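Local structure of ricin B-like lectin (Macrolepiota procera, 4IZX) at residues T19-L23 against N41-T45; F83-W88 against R98-F103; N105-S111 against P121-T127. The protein binds lactose through its galactose unit with a ricin B-like beta-trefoil lectin fold and is probably a glycan-recognising lectin. All coordinates share one frame; numbering follows the deposited sequence.

Contact 1: residues T19-L23 against N41-T45; sequences TVIDL and NQQWT. With GAL (beta-D-galactopyranose), chain B.
Buried, mostly polar packing joins strand 20-23 to residues 41-45, which lead into strand 44-48, beneath the galactose of bound lactose, with Asp-22, Asn-41 and Gln-42 meeting at the sugar. With CG trans to the backbone N (chi1 173°), the carboxylate of Asp-22 swings toward the sugar and Gln-42 and takes galactose O4 on OD1 and O3 on OD2, each at 2.6 Å. Gln-42 NE2 donates to the anti side of Asp-22 OD2 at 2.8 Å, its amide plane nearly perpendicular to the carboxylate. The same nitrogen also bonds Pro-35 O, while Gln-42 OE1 accepts from His-37 N, bonds that fix the rotation of the amide and so probably position Asp-22. Asn-41 ND2 gives one straight bond to galactose O3 and another, 3.0 Å long, to Leu-23 O from above its carbonyl plane. Beside it the backbone N of Leu-23 reaches Asn-41 O at 2.9 Å. Deeper in, the indole of Trp-44 turns its edge to the strand: NE1 donates almost linearly to Ile-21 O at 3.1 Å, with that oxygen in the ring plane. A water donates to Ile-21 O and Gln-42 O, bridging the two backbones. His-37 NE2 and Gly-25 N complete the grip on galactose, an arrangement characteristic of the galactose-binding site of ricin B-type beta-trefoil lectins.

Contact 2: residues F83-W88 against R98-F103; sequences FEWHIW and RIFVPF
Trp-85 and Ile-99 form the apolar centre of this antiparallel beta hairpin of the trefoil, strands 86-89 and 97-100. Ile-99 CG2, trans to its own backbone N, lies toward the rim of the Trp-85 indole, 3.7 Å from CE3, and Phe-83 CD2 lies on the opposite side, also toward the rim. Val-101 CG2 meets the far end of the same ring at CZ3, the ring edge faces Phe-100 O, and NE1 is satisfied by Leu-64 O. Ile-87 and Ile-99 lie side by side as a non-hydrogen-bonded pair, CG1 to CG1, on the face of the hairpin that reaches toward a bound benzamidine, probably from the crystallisation liquor, beside Ile-87.

On the other face stand His-86, Trp-88, Arg-98 and Phe-100, with the Trp-88 and Phe-100 rings meeting obliquely. Paired backbone bonds between His-86 and Phe-100 and between Trp-88 and Arg-98 zip the strands together, Phe-100 N reaching His-86 O at 2.8 Å. At the polar edge, Arg-98 leads its guanidinium away from the hairpin to a salt bridge with Asp-90.

Past the end of strand 97-100, Pro-102 and Phe-103 hold the imidazole of His-86 from two directions. Pro-102 CB sits over its face in a CH-pi contact, and the edge of the imidazole points at the face of the Phe-103 ring in a T-shaped pair, the planes 77° apart and His-86 CE1 3.7 Å from Phe-103 CZ.

Contact 3: residues N105-S111 against P121-T127; sequences NYNLDLS and PVQLWWT
Pro-121 meets Ser-111 at one end of an antiparallel strand pair, its carbonyl O accepting two bonds, from the backbone N of Ser-111 and from Ser-111 OG at 2.8 Å. Val-122 then turns CG2 to Leu-110 CD1 and CG1 to Leu-108 CG, 4.1 Å in each case. At Gln-123 the extended side chain runs alongside Asp-109, and NE2 donates to OD1 at 2.9 Å from well above the carboxylate plane; Asp-109 OD2 is taken by Gln-133 NE2. Leu-124 CD2 packs on Leu-108 CD1, in an apolar layer shared with Leu-76, within the beta-trefoil that gives ricin B-type lectins their fold. Trp-125 exchanges backbone bonds with Asn-107, and its CB lies against Asp-109 OD2 while the indole leads away. The ring of Trp-126, placed trans to the backbone N (chi1 -168°), turns its edge to the face of Tyr-106, the planes 84° apart, and receives Asn-105 CB over one face. Finally, Thr-127 N bonds Asn-105 O, and Thr-127 OG1 donates to Asn-107 OD1 at 2.8 Å from above the amide plane; Asn-107 OD1 also accepts from Arg-98 NH1.

How the contacts relate
From the N terminus, contact 1 closes first, bringing 41-45 back to 19-23 across a 17-residue loop that includes strand 31-34. Contact 2 follows as a hairpin with nine residues between its segments, and contact 3 closes another nine-residue connection; the three lie in series, neither nested nor crossed. Contacts 2 and 3 are joined directly: Ile-99 O probably accepts a bond from Leu-108 N at 2.9 Å, linking strand 97-100 to strand 106-110. Contacts 1 and 3 reach the same four-stranded sheet, and Ile-21 packs on Leu-108. Contact 1 does not touch contact 2, their centres about 17 Å apart on opposite sides of the chain's centre.

Contact 1: residues T19-L23 against N41-T45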
loop_
_atom_site.group_PDB
_atom_site.type_symbol
_atom_site.label_atom_id
_atom_site.label_comp_id
_atom_site.label_asym_id
_atom_site.label_seq_id
_atom_site.Cartn_x
_atom_site.Cartn_y
_atom_site.Cartn_z
ATOM N N THR A 19 -4.189 -7.833 -7.876
ATOM C CA THR A 19 -2.945 -7.200 -8.202
ATOM C C THR A 19 -2.288 -6.673 -6.922
ATOM O O THR A 19 -2.925 -6.573 -5.887
ATOM C CB THR A 19 -3.174 -6.108 -9.245
ATOM O OG1 THR A 19 -4.134 -5.196 -8.714
ATOM C CG2 THR A 19 -3.669 -6.700 -10.582
ATOM N N VAL A 20 -0.990 -6.382 -7.005
ATOM C CA VAL A 20 -0.201 -5.982 -5.853
ATOM C C VAL A 20 0.259 -4.541 -5.955
ATOM O O VAL A 20 0.321 -3.953 -7.053
ATOM C CB VAL A 20 1.005 -6.904 -5.623
ATOM C CG1 VAL A 20 0.576 -8.346 -5.481
ATOM C CG2 VAL A 20 2.062 -6.740 -6.699
ATOM N N ILE A 21 0.642 -3.977 -4.812
ATOM C CA ILE A 21 1.231 -2.648 -4.747
ATOM C C ILE A 21 2.634 -2.694 -5.334
ATOM O O ILE A 21 3.513 -3.420 -4.821
ATOM C CB ILE A 21 1.239 -2.101 -3.308
ATOM C CG1 ILE A 21 -0.188 -2.062 -2.750
ATOM C CG2 ILE A 21 1.951 -0.778 -3.238
ATOM C CD1 ILE A 21 -0.319 -1.362 -1.414
ATOM N N ASP A 22 2.852 -1.901 -6.373
ATOM C CA ASP A 22 4.031 -1.972 -7.232
ATOM C C ASP A 22 4.565 -0.553 -7.423
ATOM O O ASP A 22 3.835 0.380 -7.720
ATOM C CB ASP A 22 3.550 -2.663 -8.525
ATOM C CG ASP A 22 4.554 -2.713 -9.678
ATOM O OD1 ASP A 22 5.111 -1.640 -10.016
ATOM O OD2 ASP A 22 4.690 -3.822 -10.276
ATOM N N LEU A 23 5.874 -0.403 -7.209
ATOM C CA LEU A 23 6.583 0.819 -7.509
ATOM C C LEU A 23 6.904 0.800 -8.993
ATOM O O LEU A 23 7.728 0.023 -9.474
ATOM C CB LEU A 23 7.843 0.944 -6.684
ATOM C CG LEU A 23 8.711 2.162 -6.979
ATOM C CD1 LEU A 23 7.933 3.448 -6.858
ATOM C CD2 LEU A 23 9.909 2.199 -6.071
ATOM N N ASN A 41 10.486 -4.424 -6.743
ATOM C CA ASN A 41 9.621 -3.257 -6.759
ATOM C C ASN A 41 8.183 -3.580 -6.352
ATOM O O ASN A 41 7.351 -2.678 -6.280
ATOM C CB ASN A 41 9.637 -2.581 -8.133
ATOM C CG ASN A 41 9.045 -3.449 -9.226
ATOM O OD1 ASN A 41 9.374 -4.637 -9.340
ATOM N ND2 ASN A 41 8.139 -2.891 -10.005
ATOM N N GLN A 42 7.903 -4.850 -6.050
ATOM C CA GLN A 42 6.623 -5.332 -5.564
ATOM C C GLN A 42 6.762 -5.854 -4.125
ATOM O O GLN A 42 5.860 -6.531 -3.632
ATOM C CB GLN A 42 6.098 -6.395 -6.475
ATOM C CG GLN A 42 6.047 -5.978 -7.929
ATOM C CD GLN A 42 5.389 -7.012 -8.802
ATOM O OE1 GLN A 42 5.728 -8.191 -8.742
ATOM N NE2 GLN A 42 4.465 -6.587 -9.637
ATOM N N GLN A 43 7.880 -5.542 -3.458
ATOM C CA GLN A 43 8.190 -5.979 -2.132
ATOM C C GLN A 43 8.486 -4.783 -1.261
ATOM O O GLN A 43 9.194 -3.863 -1.669
ATOM C CB GLN A 43 9.362 -6.974 -2.164
ATOM C CG GLN A 43 9.057 -8.213 -2.986
ATOM C CD GLN A 43 10.170 -9.224 -3.043
ATOM O OE1 GLN A 43 10.404 -9.881 -4.088
ATOM N NE2 GLN A 43 10.815 -9.421 -1.934
ATOM N N TRP A 44 8.013 -4.830 -0.017
ATOM C CA TRP A 44 8.000 -3.697 0.898
ATOM C C TRP A 44 8.474 -4.156 2.257
ATOM O O TRP A 44 7.891 -5.075 2.854
ATOM C CB TRP A 44 6.576 -3.112 0.979
ATOM C CG TRP A 44 6.111 -2.633 -0.361
ATOM C CD1 TRP A 44 5.367 -3.341 -1.257
ATOM C CD2 TRP A 44 6.432 -1.375 -0.986
ATOM N NE1 TRP A 44 5.212 -2.617 -2.407
ATOM C CE2 TRP A 44 5.854 -1.406 -2.274
ATOM C CE3 TRP A 44 7.175 -0.262 -0.611
ATOM C CZ2 TRP A 44 5.989 -0.347 -3.165
ATOM C CZ3 TRP A 44 7.287 0.797 -1.487
ATOM C CH2 TRP A 44 6.717 0.741 -2.748
ATOM N N THR A 45 9.560 -3.555 2.735
ATOM C CA THR A 45 10.159 -3.890 4.007
ATOM C C THR A 45 9.519 -3.006 5.063
ATOM O O THR A 45 9.550 -1.778 5.006
ATOM C CB THR A 45 11.689 -3.726 3.981
ATOM O OG1 THR A 45 12.261 -4.403 2.887
ATOM C CG2 THR A 45 12.294 -4.074 5.296
HETATM C C1 GAL B . 7.837 -2.673 -15.140
HETATM C C2 GAL B . 7.873 -3.415 -13.840
HETATM C C3 GAL B . 6.452 -3.719 -13.369
HETATM C C4 GAL B . 5.607 -2.439 -13.377
HETATM C C5 GAL B . 5.690 -1.818 -14.753
HETATM C C6 GAL B . 4.875 -0.532 -14.879
HETATM O O2 GAL B . 8.563 -4.635 -14.023
HETATM O O3 GAL B . 6.529 -4.296 -12.066
HETATM O O4 GAL B . 6.113 -1.499 -12.406
HETATM O O5 GAL B . 7.043 -1.491 -15.067
HETATM O O6 GAL B . 4.950 -0.043 -16.232
HETATM O O HOH W 1 3.338 -5.624 -3.066
#

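Contact 2: residues F83-W88 against R98-F103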
loop_
_atom_site.group_PDB
_atom_site.type_symbol
_atom_site.label_atom_id
_atom_site.label_comp_id
_atom_site.label_asym_id
_atom_site.label_seq_id
_atom_site.Cartn_x
_atom_site.Cartn_y
_atom_site.Cartn_z
ATOM N N PHE A 83 7.745 7.537 5.717
ATOM C CA PHE A 83 6.401 8.071 5.895
ATOM C C PHE A 83 5.601 7.080 6.742
ATOM O O PHE A 83 5.499 5.899 6.416
ATOM C CB PHE A 83 5.712 8.287 4.548
ATOM C CG PHE A 83 4.362 8.915 4.650
ATOM C CD1 PHE A 83 4.212 10.273 4.714
ATOM C CD2 PHE A 83 3.242 8.130 4.763
ATOM C CE1 PHE A 83 2.958 10.842 4.835
ATOM C CE2 PHE A 83 1.987 8.695 4.882
ATOM C CZ PHE A 83 1.847 10.062 4.902
ATOM N N GLU A 84 5.049 7.563 7.845
ATOM C CA GLU A 84 4.320 6.712 8.786
ATOM C C GLU A 84 2.889 6.445 8.361
ATOM O O GLU A 84 2.140 7.363 7.985
ATOM C CB GLU A 84 4.356 7.295 10.196
ATOM C CG GLU A 84 5.701 7.097 10.895
ATOM C CD GLU A 84 5.721 7.598 12.327
ATOM O OE1 GLU A 84 6.442 7.046 13.159
ATOM O OE2 GLU A 84 5.041 8.604 12.615
ATOM N N TRP A 85 2.511 5.188 8.536
ATOM C CA TRP A 85 1.172 4.675 8.273
ATOM C C TRP A 85 0.630 3.983 9.515
ATOM O O TRP A 85 1.364 3.368 10.267
ATOM C CB TRP A 85 1.210 3.627 7.139
ATOM C CG TRP A 85 1.686 4.163 5.842
ATOM C CD1 TRP A 85 2.925 4.046 5.310
ATOM C CD2 TRP A 85 0.902 4.872 4.868
ATOM N NE1 TRP A 85 2.960 4.627 4.049
ATOM C CE2 TRP A 85 1.728 5.134 3.761
ATOM C CE3 TRP A 85 -0.423 5.327 4.825
ATOM C CZ2 TRP A 85 1.261 5.797 2.619
ATOM C CZ3 TRP A 85 -0.870 5.982 3.707
ATOM C CH2 TRP A 85 -0.027 6.211 2.620
ATOM N N HIS A 86 -0.694 4.024 9.683
ATOM C CA HIS A 86 -1.376 3.144 10.616
ATOM C C HIS A 86 -1.941 1.967 9.812
ATOM O O HIS A 86 -2.507 2.151 8.749
ATOM C CB HIS A 86 -2.522 3.844 11.339
ATOM C CG HIS A 86 -2.069 4.798 12.412
ATOM N ND1 HIS A 86 -2.951 5.584 13.133
ATOM C CD2 HIS A 86 -0.835 5.038 12.919
ATOM C CE1 HIS A 86 -2.271 6.254 14.041
ATOM N NE2 HIS A 86 -0.992 5.944 13.934
ATOM N N ILE A 87 -1.768 0.756 10.333
ATOM C CA ILE A 87 -2.207 -0.445 9.656
ATOM C C ILE A 87 -3.093 -1.224 10.608
ATOM O O ILE A 87 -2.687 -1.511 11.721
ATOM C CB ILE A 87 -1.017 -1.294 9.178
ATOM C CG1 ILE A 87 -0.127 -0.472 8.238
ATOM C CG2 ILE A 87 -1.525 -2.563 8.524
ATOM C CD1 ILE A 87 1.052 -1.214 7.688
ATOM N N TRP A 88 -4.312 -1.529 10.173
ATOM C CA TRP A 88 -5.274 -2.207 11.018
ATOM C C TRP A 88 -5.915 -3.329 10.263
ATOM O O TRP A 88 -6.113 -3.244 9.053
ATOM C CB TRP A 88 -6.395 -1.276 11.504
ATOM C CG TRP A 88 -5.878 -0.065 12.218
ATOM C CD1 TRP A 88 -6.061 1.242 11.848
ATOM C CD2 TRP A 88 -5.081 -0.042 13.409
ATOM N NE1 TRP A 88 -5.393 2.064 12.711
ATOM C CE2 TRP A 88 -4.794 1.310 13.687
ATOM C CE3 TRP A 88 -4.585 -1.034 14.272
ATOM C CZ2 TRP A 88 -3.974 1.684 14.778
ATOM C CZ3 TRP A 88 -3.785 -0.654 15.338
ATOM C CH2 TRP A 88 -3.499 0.695 15.583
ATOM N N ARG A 98 -6.332 -2.604 6.275
ATOM C CA ARG A 98 -6.418 -1.269 5.741
ATOM C C ARG A 98 -5.201 -0.478 6.192
ATOM O O ARG A 98 -4.683 -0.673 7.296
ATOM C CB ARG A 98 -7.704 -0.573 6.214
ATOM C CG ARG A 98 -8.938 -1.225 5.603
ATOM C CD ARG A 98 -10.210 -0.697 6.216
ATOM N NE ARG A 98 -11.376 -1.298 5.607
ATOM C CZ ARG A 98 -12.010 -0.836 4.549
ATOM N NH1 ARG A 98 -11.646 0.304 4.007
ATOM N NH2 ARG A 98 -13.036 -1.507 4.044
ATOM N N ILE A 99 -4.755 0.446 5.342
ATOM C CA ILE A 99 -3.536 1.211 5.556
ATOM C C ILE A 99 -3.936 2.680 5.500
ATOM O O ILE A 99 -4.391 3.162 4.449
ATOM C CB ILE A 99 -2.473 0.839 4.519
ATOM C CG1 ILE A 99 -2.137 -0.676 4.578
ATOM C CG2 ILE A 99 -1.215 1.679 4.719
ATOM C CD1 ILE A 99 -1.222 -1.164 3.469
ATOM N N PHE A 100 -3.864 3.339 6.635
ATOM C CA PHE A 100 -4.384 4.703 6.849
ATOM C C PHE A 100 -3.252 5.695 6.997
ATOM O O PHE A 100 -2.269 5.469 7.677
ATOM C CB PHE A 100 -5.204 4.777 8.135
ATOM C CG PHE A 100 -6.556 4.137 8.076
ATOM C CD1 PHE A 100 -6.729 2.806 8.348
ATOM C CD2 PHE A 100 -7.667 4.914 7.827
ATOM C CE1 PHE A 100 -7.996 2.250 8.350
ATOM C CE2 PHE A 100 -8.924 4.368 7.785
ATOM C CZ PHE A 100 -9.097 3.053 8.088
ATOM N N VAL A 101 -3.477 6.919 6.502
ATOM C CA VAL A 101 -2.668 8.055 6.981
ATOM C C VAL A 101 -3.024 8.226 8.465
ATOM O O VAL A 101 -4.211 8.297 8.823
ATOM C CB VAL A 101 -2.934 9.356 6.200
ATOM C CG1 VAL A 101 -2.120 10.516 6.761
ATOM C CG2 VAL A 101 -2.649 9.154 4.702
ATOM N N PRO A 102 -2.007 8.301 9.334
ATOM C CA PRO A 102 -2.297 8.304 10.761
ATOM C C PRO A 102 -3.254 9.366 11.179
ATOM O O PRO A 102 -3.133 10.522 10.745
ATOM C CB PRO A 102 -0.927 8.525 11.393
ATOM C CG PRO A 102 -0.001 7.840 10.440
ATOM C CD PRO A 102 -0.551 8.216 9.092
ATOM N N PHE A 103 -4.236 8.953 11.995
ATOM C CA PHE A 103 -5.202 9.856 12.631
ATOM C C PHE A 103 -6.129 10.526 11.630
ATOM O O PHE A 103 -6.765 11.522 11.921
ATOM C CB PHE A 103 -4.474 10.880 13.482
ATOM C CG PHE A 103 -3.548 10.261 14.510
ATOM C CD1 PHE A 103 -4.045 9.476 15.542
ATOM C CD2 PHE A 103 -2.201 10.424 14.400
ATOM C CE1 PHE A 103 -3.191 8.890 16.468
ATOM C CE2 PHE A 103 -1.346 9.892 15.331
ATOM C CZ PHE A 103 -1.831 9.105 16.352
#

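Contact 3: residues N105-S111 against P121-T127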
loop_
_atom_site.group_PDB
_atom_site.type_symbol
_atom_site.label_atom_id
_atom_site.label_comp_id
_atom_site.label_asym_id
_atom_site.label_seq_id
_atom_site.Cartn_x
_atom_site.Cartn_y
_atom_site.Cartn_z
ATOM N N ASN A 105 -9.177 9.457 8.341
ATOM C CA ASN A 105 -10.038 8.441 7.776
ATOM C C ASN A 105 -9.673 8.117 6.326
ATOM O O ASN A 105 -10.470 7.486 5.631
ATOM C CB ASN A 105 -11.488 8.926 7.827
ATOM C CG ASN A 105 -12.037 8.946 9.226
ATOM O OD1 ASN A 105 -11.946 7.957 9.960
ATOM N ND2 ASN A 105 -12.670 10.047 9.586
ATOM N N TYR A 106 -8.484 8.519 5.869
ATOM C CA TYR A 106 -8.030 8.213 4.513
ATOM C C TYR A 106 -7.183 6.983 4.495
ATOM O O TYR A 106 -6.186 6.856 5.217
ATOM C CB TYR A 106 -7.215 9.388 3.960
ATOM C CG TYR A 106 -8.028 10.647 3.762
ATOM C CD1 TYR A 106 -8.983 10.716 2.762
ATOM C CD2 TYR A 106 -7.804 11.733 4.554
ATOM C CE1 TYR A 106 -9.775 11.823 2.614
ATOM C CE2 TYR A 106 -8.544 12.876 4.384
ATOM C CZ TYR A 106 -9.540 12.894 3.431
ATOM O OH TYR A 106 -10.261 14.045 3.266
ATOM N N ASN A 107 -7.603 6.001 3.685
ATOM C CA ASN A 107 -6.884 4.739 3.530
ATOM C C ASN A 107 -6.566 4.435 2.084
ATOM O O ASN A 107 -7.200 4.951 1.150
ATOM C CB ASN A 107 -7.545 3.572 4.277
ATOM C CG ASN A 107 -8.946 3.175 3.852
ATOM O OD1 ASN A 107 -9.560 2.328 4.557
ATOM N ND2 ASN A 107 -9.467 3.651 2.749
ATOM N N LEU A 108 -5.601 3.541 1.881
ATOM C CA LEU A 108 -5.225 3.132 0.545
ATOM C C LEU A 108 -6.387 2.516 -0.181
ATOM O O LEU A 108 -7.106 1.671 0.339
ATOM C CB LEU A 108 -4.065 2.108 0.602
ATOM C CG LEU A 108 -2.671 2.713 0.511
ATOM C CD1 LEU A 108 -2.380 3.670 1.643
ATOM C CD2 LEU A 108 -1.643 1.605 0.502
ATOM N N ASP A 109 -6.507 2.867 -1.466
ATOM C CA ASP A 109 -7.645 2.551 -2.326
ATOM C C ASP A 109 -7.046 2.297 -3.718
ATOM O O ASP A 109 -6.378 3.157 -4.286
ATOM C CB ASP A 109 -8.595 3.781 -2.261
ATOM C CG ASP A 109 -9.799 3.702 -3.166
ATOM O OD1 ASP A 109 -9.617 3.618 -4.410
ATOM O OD2 ASP A 109 -10.932 3.742 -2.633
ATOM N N LEU A 110 -7.288 1.105 -4.251
ATOM C CA LEU A 110 -6.911 0.814 -5.629
ATOM C C LEU A 110 -7.964 1.460 -6.514
ATOM O O LEU A 110 -9.152 1.139 -6.424
ATOM C CB LEU A 110 -6.815 -0.696 -5.868
ATOM C CG LEU A 110 -6.389 -1.098 -7.296
ATOM C CD1 LEU A 110 -5.017 -0.537 -7.659
ATOM C CD2 LEU A 110 -6.424 -2.604 -7.444
ATOM N N SER A 111 -7.530 2.425 -7.309
ATOM C CA SER A 111 -8.449 3.331 -8.004
ATOM C C SER A 111 -9.283 2.628 -9.056
ATOM O O SER A 111 -9.059 1.464 -9.403
ATOM C CB SER A 111 -7.697 4.517 -8.583
ATOM O OG SER A 111 -6.887 4.187 -9.659
ATOM N N PRO A 121 -3.592 3.361 -10.727
ATOM C CA PRO A 121 -2.948 4.036 -9.587
ATOM C C PRO A 121 -3.543 3.609 -8.249
ATOM O O PRO A 121 -4.748 3.343 -8.125
ATOM C CB PRO A 121 -3.272 5.506 -9.849
ATOM C CG PRO A 121 -3.421 5.611 -11.325
ATOM C CD PRO A 121 -4.063 4.314 -11.755
ATOM N N VAL A 122 -2.682 3.546 -7.244
ATOM C CA VAL A 122 -3.103 3.436 -5.865
ATOM C C VAL A 122 -3.188 4.860 -5.285
ATOM O O VAL A 122 -2.274 5.669 -5.478
ATOM C CB VAL A 122 -2.138 2.578 -5.027
ATOM C CG1 VAL A 122 -2.626 2.440 -3.585
ATOM C CG2 VAL A 122 -1.937 1.218 -5.669
ATOM N N GLN A 123 -4.303 5.151 -4.610
ATOM C CA GLN A 123 -4.654 6.456 -4.132
ATOM C C GLN A 123 -5.107 6.395 -2.674
ATOM O O GLN A 123 -5.304 5.302 -2.124
ATOM C CB GLN A 123 -5.707 7.113 -5.012
ATOM C CG GLN A 123 -7.042 6.422 -4.866
ATOM C CD GLN A 123 -8.120 6.872 -5.831
ATOM O OE1 GLN A 123 -7.980 7.896 -6.517
ATOM N NE2 GLN A 123 -9.237 6.146 -5.841
ATOM N N LEU A 124 -5.329 7.548 -2.065
ATOM C CA LEU A 124 -6.101 7.657 -0.846
ATOM C C LEU A 124 -7.571 7.867 -1.158
ATOM O O LEU A 124 -7.922 8.532 -2.131
ATOM C CB LEU A 124 -5.660 8.824 0.034
ATOM C CG LEU A 124 -4.211 8.753 0.517
ATOM C CD1 LEU A 124 -3.900 9.998 1.338
ATOM C CD2 LEU A 124 -3.924 7.488 1.279
ATOM N N TRP A 125 -8.429 7.358 -0.292
ATOM C CA TRP A 125 -9.845 7.694 -0.327
ATOM C C TRP A 125 -10.404 7.522 1.067
ATOM O O TRP A 125 -9.922 6.680 1.859
ATOM C CB TRP A 125 -10.610 6.812 -1.318
ATOM C CG TRP A 125 -11.924 7.409 -1.784
ATOM C CD1 TRP A 125 -13.144 7.321 -1.180
ATOM C CD2 TRP A 125 -12.087 8.264 -2.915
ATOM N NE1 TRP A 125 -14.051 8.083 -1.861
ATOM C CE2 TRP A 125 -13.431 8.692 -2.916
ATOM C CE3 TRP A 125 -11.230 8.698 -3.923
ATOM C CZ2 TRP A 125 -13.947 9.510 -3.905
ATOM C CZ3 TRP A 125 -11.753 9.526 -4.921
ATOM C CH2 TRP A 125 -13.099 9.930 -4.894
ATOM N N TRP A 126 -11.452 8.281 1.389
ATOM C CA TRP A 126 -12.206 8.095 2.599
ATOM C C TRP A 126 -12.583 6.630 2.799
ATOM O O TRP A 126 -12.989 5.965 1.858
ATOM C CB TRP A 126 -13.522 8.920 2.475
ATOM C CG TRP A 126 -14.285 9.076 3.715
ATOM C CD1 TRP A 126 -15.341 8.346 4.156
ATOM C CD2 TRP A 126 -14.119 10.142 4.608
ATOM N NE1 TRP A 126 -15.823 8.890 5.336
ATOM C CE2 TRP A 126 -15.036 9.969 5.654
ATOM C CE3 TRP A 126 -13.235 11.207 4.647
ATOM C CZ2 TRP A 126 -15.148 10.886 6.689
ATOM C CZ3 TRP A 126 -13.300 12.073 5.700
ATOM C CH2 TRP A 126 -14.238 11.904 6.715
ATOM N N THR A 127 -12.482 6.157 4.019
ATOM C CA THR A 127 -12.683 4.769 4.295
ATOM C C THR A 127 -14.163 4.352 4.200
ATOM O O THR A 127 -15.046 5.017 4.747
ATOM C CB THR A 127 -12.084 4.392 5.653
ATOM O OG1 THR A 127 -11.975 2.983 5.775
ATOM C CG2 THR A 127 -12.853 4.918 6.832
#